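Local coordinates for protein putative mandelate racemase/muconate lactonizing enzyme (Bordetella bronchiseptica, PDB 3DDM) that is of unknown function but belongs to the mandelate racemase/muconate lactonizing enzyme family, whose members pair an N-terminal capping domain with a TIM-barrel-like domain, at residues E56-F61 and L282-G287; V277-L282 and C306-G311; P79-R84 and A94-R99. The protein carries 1 engineered substitution. All blocks are in the same frame, centred on the assembly; numbering follows the deposited sequence.

Contact 1: residues E56-F61 and L282-G287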
# COMPACT_ATOMS: atom_id res chain seq x y z
N GLU A 56 8.05 -9.48 -14.84
CA GLU A 56 6.75 -9.76 -14.25
C GLU A 56 6.57 -8.96 -12.96
O GLU A 56 7.52 -8.78 -12.20
CB GLU A 56 6.60 -11.26 -13.94
CG GLU A 56 5.16 -11.65 -13.61
CD GLU A 56 4.92 -13.17 -13.56
OE1 GLU A 56 5.46 -13.90 -14.42
OE2 GLU A 56 4.17 -13.62 -12.67
N VAL A 57 5.37 -8.47 -12.72
CA VAL A 57 5.11 -7.72 -11.49
C VAL A 57 4.19 -8.57 -10.62
O VAL A 57 3.08 -8.89 -11.03
CB VAL A 57 4.43 -6.37 -11.77
CG1 VAL A 57 4.13 -5.67 -10.45
CG2 VAL A 57 5.32 -5.50 -12.63
N TRP A 58 4.67 -8.93 -9.44
CA TRP A 58 3.89 -9.72 -8.50
C TRP A 58 2.49 -9.13 -8.37
O TRP A 58 2.33 -7.90 -8.28
CB TRP A 58 4.56 -9.72 -7.13
CG TRP A 58 3.86 -10.59 -6.13
CD1 TRP A 58 4.04 -11.93 -5.93
CD2 TRP A 58 2.83 -10.18 -5.21
NE1 TRP A 58 3.19 -12.39 -4.96
CE2 TRP A 58 2.44 -11.34 -4.49
CE3 TRP A 58 2.21 -8.96 -4.93
CZ2 TRP A 58 1.44 -11.30 -3.51
CZ3 TRP A 58 1.22 -8.93 -3.95
CH2 TRP A 58 0.85 -10.09 -3.25
N CYS A 59 1.48 -9.99 -8.36
CA CYS A 59 0.12 -9.47 -8.23
C CYS A 59 -0.90 -10.51 -7.79
O CYS A 59 -2.07 -10.43 -8.16
CB CYS A 59 -0.33 -8.86 -9.56
SG CYS A 59 -0.72 -10.07 -10.85
N ASN A 60 -0.48 -11.48 -6.99
CA ASN A 60 -1.44 -12.49 -6.57
C ASN A 60 -2.56 -11.92 -5.72
O ASN A 60 -3.72 -12.26 -5.93
CB ASN A 60 -0.74 -13.63 -5.82
CG ASN A 60 0.02 -14.55 -6.76
OD1 ASN A 60 -0.54 -15.05 -7.74
ND2 ASN A 60 1.29 -14.79 -6.46
N PHE A 61 -2.23 -11.04 -4.78
CA PHE A 61 -3.24 -10.42 -3.93
C PHE A 61 -3.12 -8.90 -3.95
O PHE A 61 -2.03 -8.36 -4.14
CB PHE A 61 -3.11 -10.92 -2.49
CG PHE A 61 -3.09 -12.41 -2.35
CD1 PHE A 61 -1.89 -13.10 -2.23
CD2 PHE A 61 -4.28 -13.13 -2.34
CE1 PHE A 61 -1.86 -14.50 -2.10
CE2 PHE A 61 -4.28 -14.53 -2.22
CZ PHE A 61 -3.06 -15.21 -2.10
N LEU A 282 11.84 -11.87 -5.74
CA LEU A 282 12.38 -10.89 -6.66
C LEU A 282 11.35 -10.15 -7.52
O LEU A 282 11.64 -9.07 -8.02
CB LEU A 282 13.50 -11.52 -7.52
CG LEU A 282 13.31 -11.75 -9.01
CD1 LEU A 282 14.62 -12.17 -9.61
CD2 LEU A 282 12.25 -12.81 -9.23
N ALA A 283 10.16 -10.72 -7.67
CA ALA A 283 9.10 -10.04 -8.45
C ALA A 283 8.25 -9.14 -7.54
O ALA A 283 7.46 -8.31 -8.01
CB ALA A 283 8.21 -11.07 -9.14
N LYS A 284 8.42 -9.29 -6.23
CA LYS A 284 7.68 -8.49 -5.27
C LYS A 284 8.52 -7.28 -4.89
O LYS A 284 8.00 -6.17 -4.78
CB LYS A 284 7.37 -9.32 -4.03
CG LYS A 284 5.90 -9.35 -3.65
CD LYS A 284 5.64 -10.26 -2.46
CE LYS A 284 4.31 -9.96 -1.82
NZ LYS A 284 4.17 -10.61 -0.49
N TRP A 285 9.82 -7.50 -4.68
CA TRP A 285 10.72 -6.40 -4.33
C TRP A 285 12.16 -6.49 -4.87
O TRP A 285 12.75 -7.57 -4.99
CB TRP A 285 10.80 -6.22 -2.80
CG TRP A 285 11.80 -5.16 -2.45
CD1 TRP A 285 11.59 -3.80 -2.46
CD2 TRP A 285 13.20 -5.35 -2.19
NE1 TRP A 285 12.78 -3.14 -2.24
CE2 TRP A 285 13.78 -4.06 -2.06
CE3 TRP A 285 14.02 -6.48 -2.05
CZ2 TRP A 285 15.15 -3.87 -1.81
CZ3 TRP A 285 15.38 -6.29 -1.80
CH2 TRP A 285 15.93 -4.99 -1.68
N GLY A 286 12.71 -5.32 -5.18
CA GLY A 286 14.08 -5.20 -5.64
C GLY A 286 14.48 -5.77 -6.99
O GLY A 286 15.38 -5.23 -7.65
N GLY A 287 13.84 -6.86 -7.40
CA GLY A 287 14.21 -7.47 -8.66
C GLY A 287 15.61 -8.02 -8.48
O GLY A 287 16.00 -8.37 -7.36

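Contact 2: residues V277-L282 and C306-G311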
# COMPACT_ATOMS: atom_id res chain seq x y z
N VAL A 277 16.20 -19.40 6.73
CA VAL A 277 15.91 -19.58 5.32
C VAL A 277 15.26 -18.27 4.87
O VAL A 277 14.11 -17.99 5.21
CB VAL A 277 14.94 -20.77 5.10
CG1 VAL A 277 14.66 -20.95 3.61
CG2 VAL A 277 15.54 -22.03 5.70
N MET A 278 16.02 -17.45 4.15
CA MET A 278 15.49 -16.19 3.67
C MET A 278 14.97 -16.39 2.26
O MET A 278 15.65 -16.98 1.42
CB MET A 278 16.55 -15.09 3.73
CG MET A 278 16.31 -14.10 4.89
SD MET A 278 17.69 -13.95 6.07
CE MET A 278 17.81 -15.67 6.62
N GLN A 279 13.76 -15.90 2.01
CA GLN A 279 13.07 -16.07 0.74
C GLN A 279 12.60 -14.79 0.05
O GLN A 279 11.40 -14.55 -0.08
CB GLN A 279 11.86 -16.98 0.98
CG GLN A 279 12.15 -18.21 1.82
CD GLN A 279 10.89 -18.86 2.38
OE1 GLN A 279 10.17 -18.24 3.17
NE2 GLN A 279 10.62 -20.10 1.98
N PRO A 280 13.53 -13.95 -0.39
CA PRO A 280 13.05 -12.73 -1.06
C PRO A 280 12.37 -13.05 -2.41
O PRO A 280 12.89 -13.84 -3.21
CB PRO A 280 14.31 -11.89 -1.22
CG PRO A 280 15.43 -12.93 -1.25
CD PRO A 280 14.99 -13.90 -0.18
N ASP A 281 11.21 -12.44 -2.65
CA ASP A 281 10.45 -12.63 -3.89
C ASP A 281 10.90 -11.54 -4.87
O ASP A 281 10.38 -10.42 -4.84
CB ASP A 281 8.95 -12.49 -3.62
CG ASP A 281 8.10 -12.96 -4.78
OD1 ASP A 281 8.51 -12.73 -5.94
OD2 ASP A 281 7.03 -13.54 -4.53
N LEU A 282 11.84 -11.87 -5.74
CA LEU A 282 12.38 -10.89 -6.66
C LEU A 282 11.35 -10.15 -7.52
O LEU A 282 11.64 -9.07 -8.02
CB LEU A 282 13.50 -11.52 -7.52
CG LEU A 282 13.31 -11.75 -9.01
CD1 LEU A 282 14.62 -12.17 -9.61
CD2 LEU A 282 12.25 -12.81 -9.23
N CYS A 306 16.23 -19.80 -0.34
CA CYS A 306 15.30 -20.62 -1.09
C CYS A 306 14.12 -19.82 -1.60
O CYS A 306 13.12 -19.65 -0.90
CB CYS A 306 14.78 -21.77 -0.23
SG CYS A 306 16.07 -22.93 0.26
N PRO A 307 14.22 -19.30 -2.83
CA PRO A 307 13.14 -18.50 -3.41
C PRO A 307 11.97 -19.37 -3.90
O PRO A 307 12.08 -20.60 -4.00
CB PRO A 307 13.84 -17.77 -4.57
CG PRO A 307 14.83 -18.79 -5.04
CD PRO A 307 15.38 -19.39 -3.75
N HIS A 308 10.85 -18.73 -4.18
CA HIS A 308 9.67 -19.43 -4.68
C HIS A 308 8.79 -18.39 -5.34
O HIS A 308 8.66 -17.28 -4.85
CB HIS A 308 8.90 -20.15 -3.56
CG HIS A 308 8.37 -19.23 -2.50
ND1 HIS A 308 7.39 -18.29 -2.75
CD2 HIS A 308 8.69 -19.09 -1.19
CE1 HIS A 308 7.13 -17.61 -1.64
NE2 HIS A 308 7.91 -18.08 -0.68
N TYR A 309 8.20 -18.75 -6.47
CA TYR A 309 7.33 -17.83 -7.16
C TYR A 309 6.01 -18.53 -7.49
O TYR A 309 5.99 -19.56 -8.17
CB TYR A 309 8.00 -17.30 -8.44
CG TYR A 309 7.29 -16.10 -8.97
CD1 TYR A 309 7.23 -14.93 -8.21
CD2 TYR A 309 6.52 -16.18 -10.12
CE1 TYR A 309 6.40 -13.87 -8.58
CE2 TYR A 309 5.69 -15.12 -10.50
CZ TYR A 309 5.62 -13.98 -9.72
OH TYR A 309 4.73 -12.98 -10.03
N LEU A 310 4.90 -17.97 -6.99
CA LEU A 310 3.59 -18.56 -7.24
C LEU A 310 2.80 -17.77 -8.30
O LEU A 310 1.58 -17.87 -8.39
CB LEU A 310 2.78 -18.67 -5.94
CG LEU A 310 3.30 -19.33 -4.65
CD1 LEU A 310 4.16 -20.56 -4.95
CD2 LEU A 310 4.11 -18.31 -3.86
N GLY A 311 3.50 -16.98 -9.10
CA GLY A 311 2.81 -16.21 -10.12
C GLY A 311 2.91 -16.91 -11.46
O GLY A 311 2.86 -18.13 -11.53

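Contact 3: residues P79-R84 and A94-R99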
# COMPACT_ATOMS: atom_id res chain seq x y z
N PRO A 79 7.24 7.02 -17.28
CA PRO A 79 7.74 8.39 -17.52
C PRO A 79 9.10 8.62 -16.86
O PRO A 79 10.00 9.21 -17.47
CB PRO A 79 6.66 9.26 -16.91
CG PRO A 79 5.41 8.44 -17.12
CD PRO A 79 5.87 7.06 -16.74
N LEU A 80 9.26 8.18 -15.62
CA LEU A 80 10.54 8.36 -14.94
C LEU A 80 11.61 7.64 -15.76
O LEU A 80 12.65 8.20 -16.11
CB LEU A 80 10.48 7.76 -13.54
CG LEU A 80 9.66 8.48 -12.48
CD1 LEU A 80 9.70 7.69 -11.19
CD2 LEU A 80 10.22 9.87 -12.26
N LEU A 81 11.32 6.38 -16.07
CA LEU A 81 12.22 5.52 -16.82
C LEU A 81 12.62 6.04 -18.22
O LEU A 81 13.79 5.97 -18.59
CB LEU A 81 11.57 4.14 -16.94
CG LEU A 81 12.41 2.88 -16.79
CD1 LEU A 81 13.26 2.95 -15.51
CD2 LEU A 81 11.46 1.68 -16.77
N THR A 82 11.66 6.56 -18.98
CA THR A 82 11.96 7.03 -20.33
C THR A 82 12.34 8.51 -20.47
O THR A 82 12.12 9.10 -21.52
CB THR A 82 10.77 6.76 -21.28
OG1 THR A 82 9.64 7.56 -20.90
CG2 THR A 82 10.37 5.30 -21.22
N ALA A 83 12.94 9.11 -19.45
CA ALA A 83 13.31 10.52 -19.53
C ALA A 83 14.82 10.73 -19.41
O ALA A 83 15.32 11.85 -19.55
CB ALA A 83 12.59 11.31 -18.46
N ARG A 84 15.55 9.65 -19.16
CA ARG A 84 17.00 9.73 -19.03
C ARG A 84 17.62 8.38 -19.32
O ARG A 84 16.92 7.41 -19.62
CB ARG A 84 17.38 10.18 -17.62
CG ARG A 84 16.73 9.36 -16.53
CD ARG A 84 17.39 9.63 -15.20
NE ARG A 84 18.76 9.14 -15.20
CZ ARG A 84 19.52 9.05 -14.11
NH1 ARG A 84 19.03 9.43 -12.93
NH2 ARG A 84 20.75 8.58 -14.19
N ALA A 94 17.56 2.29 -8.34
CA ALA A 94 17.73 3.28 -7.29
C ALA A 94 17.04 4.60 -7.65
O ALA A 94 16.62 5.35 -6.77
CB ALA A 94 19.22 3.52 -7.04
N HIS A 95 16.92 4.89 -8.93
CA HIS A 95 16.28 6.13 -9.33
C HIS A 95 14.79 6.02 -9.10
O HIS A 95 14.17 6.95 -8.56
CB HIS A 95 16.57 6.44 -10.80
CG HIS A 95 15.97 7.72 -11.28
ND1 HIS A 95 14.98 7.77 -12.24
CD2 HIS A 95 16.22 9.01 -10.93
CE1 HIS A 95 14.64 9.03 -12.46
NE2 HIS A 95 15.38 9.80 -11.68
N LEU A 96 14.20 4.89 -9.48
CA LEU A 96 12.77 4.68 -9.33
C LEU A 96 12.31 4.65 -7.89
O LEU A 96 11.23 5.16 -7.58
CB LEU A 96 12.33 3.39 -10.04
CG LEU A 96 12.40 3.45 -11.56
CD1 LEU A 96 11.73 2.22 -12.13
CD2 LEU A 96 11.72 4.72 -12.07
N GLU A 97 13.11 4.07 -7.01
CA GLU A 97 12.75 4.04 -5.59
C GLU A 97 12.75 5.47 -5.05
O GLU A 97 11.75 5.93 -4.48
CB GLU A 97 13.72 3.18 -4.77
CG GLU A 97 13.56 1.68 -4.97
CD GLU A 97 14.16 0.87 -3.82
OE1 GLU A 97 15.37 1.00 -3.55
OE2 GLU A 97 13.40 0.09 -3.18
N ALA A 98 13.86 6.17 -5.25
CA ALA A 98 14.01 7.54 -4.77
C ALA A 98 12.94 8.49 -5.30
O ALA A 98 12.43 9.33 -4.56
CB ALA A 98 15.40 8.07 -5.13
N ARG A 99 12.62 8.36 -6.58
CA ARG A 99 11.63 9.24 -7.19
C ARG A 99 10.18 8.87 -6.88
O ARG A 99 9.27 9.53 -7.37
CB ARG A 99 11.84 9.28 -8.71
CG ARG A 99 13.17 9.91 -9.15
CD ARG A 99 13.19 11.41 -8.87
NE ARG A 99 12.15 12.09 -9.65
CZ ARG A 99 12.35 12.66 -10.83
NH1 ARG A 99 13.57 12.65 -11.38
NH2 ARG A 99 11.33 13.22 -11.48

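Contact 1: residues E56-F61 and L282-G287
The indole of Trp58 is covered on both faces: Lys284 lies over one, and the backbone N of Asn60 stands 3.8 Å above the plane on the other. On the Lys284 side, Asp281 OD2 also approaches the CD1 corner of the indole. This is a junction between the two parts of an enolase-superfamily fold. The loop after strand 52-56 of the capping domain meets the loop that follows barrel strand 275-278, at the C-terminal end of that strand.

Lys284 is extended beyond CG and runs beside the indole, both side chains pointing the same way. Its CG packs on Trp58 CG at 3.4 Å, while CE sits over the centre of the six-membered ring, 3.5 Å from the centroid. NZ also lies over this face, 4.4 Å from the same centroid, close enough for a cation-pi interaction. Its stronger partner is Glu258, through a salt bridge, and Gln106 O of the second subunit accepts a hydrogen bond from it. Trp58 CG is anti to its backbone N (chi1 -177°), which starts the indole along the lysine chain.

Ala283 brings the backbones together. Its CB packs 4.4 Å from Trp58 CB, and the amide N of Trp58 donates to Ala283 O over 3.2 Å, nearly straight at 162°, with the donor 50° out of the carbonyl plane.

Contact 2: residues V277-L282 and C306-G311
Asp281 and Tyr309 meet with their flat groups almost perpendicular, carboxylate and ring planes 89° apart. OD1 of Asp281 sits at the edge of the phenol ring, in its plane, 3.4 Å from Tyr309 CD1. A similar perpendicular pairing joins Gln279, two residues before Asp281, to His308, the residue before Tyr309: amide and imidazole planes are 87° apart, and Gln279 NE2 lies at the ring edge, 3.8 Å from His308 CD2. A chi1 of 62° puts His308 CG between its backbone N and carbonyl carbon.

Both pairs sit where strand 275-278 has run out into its loop, beside the end of the neighbouring parallel strand 304-309; helix 287-300 joins the two in a beta-alpha-beta crossover. The backbones are tied by a weak hydrogen bond from Cys306 N to Met278 O at 3.4 Å. Beside it, Val277 CG1 packs on Cys306 CB at 3.9 Å, and Gln279 CG lies against Cys306 O at 3.2 Å.

The polar ends find their stronger partners elsewhere: Gln279 NE2 bonds to Glu231 on strand 229-231, Asp281 OD1 takes the amide of Ala283 in its own loop, and the Tyr309 hydroxyl bonds to Glu56 of the capping domain. The edge contacts are secondary to these bonds. Asp281 OD1 facing the C-H rim of Tyr309 is nonetheless consistent with a mildly favourable electrostatic fit, an acceptor oxygen against the weakly positive border of the ring.

Contact 3: residues P79-R84 and A94-R99
In the pair of consecutive helices 65-81 and 89-98 of the enolase-type N-terminal capping domain, Leu80 and Leu81 at the end of the first helix pack on Leu96 of the second. The side chains of Leu80 and Leu96 run antiparallel alongside one another, with Leu80 CB 3.6 Å from Leu96 CD2. Leu81 crosses Leu96 at about a right angle and touches it methyl to methyl, CD1 to CD1 at 3.8 Å. Behind this apolar layer lies helix 110-131, where Ile117 meets Leu96 and Leu120 meets Leu81.

Toward the solvent side the contact turns to His95 and two arginines. Arg84 and His95 reach toward each other tip to tip, their guanidinium and ring planes 66° apart. Arg84 CD lies over one face of the imidazole, 4.1 Å from its centroid, and NH1 comes over the same face, 3.5 Å from His95 CD2. The opposite face is covered by Arg99 CG.

Arg99 folds back on itself, its CD turned aside by a chi2 of -69° and the chain bent again at chi3. Leu80 CD2 then lies over one face of its guanidinium, 3.6 Å from Arg99 NH2.

In the fold
Contacts 1 and 2 are buried near the centre of the chain, share Leu282 and touch directly, Ala283 CB packing on the Tyr309 ring. Contact 2 lies between adjacent barrel strands and the loop that follows the first, whereas contact 1 joins the barrel to the capping domain and lies beside the second subunit. Contact 3 stays within the capping domain, partly open to solvent, its centre about 24 Å from the centre of the chain. Its apolar centre gives way to arginines and a histidine, without hydrogen bonds between its segments; the two inner contacts bury polar groups that bond to neighbouring elements. A weak hydrogen bond between Trp285 and Glu97 links contacts 1 and 3.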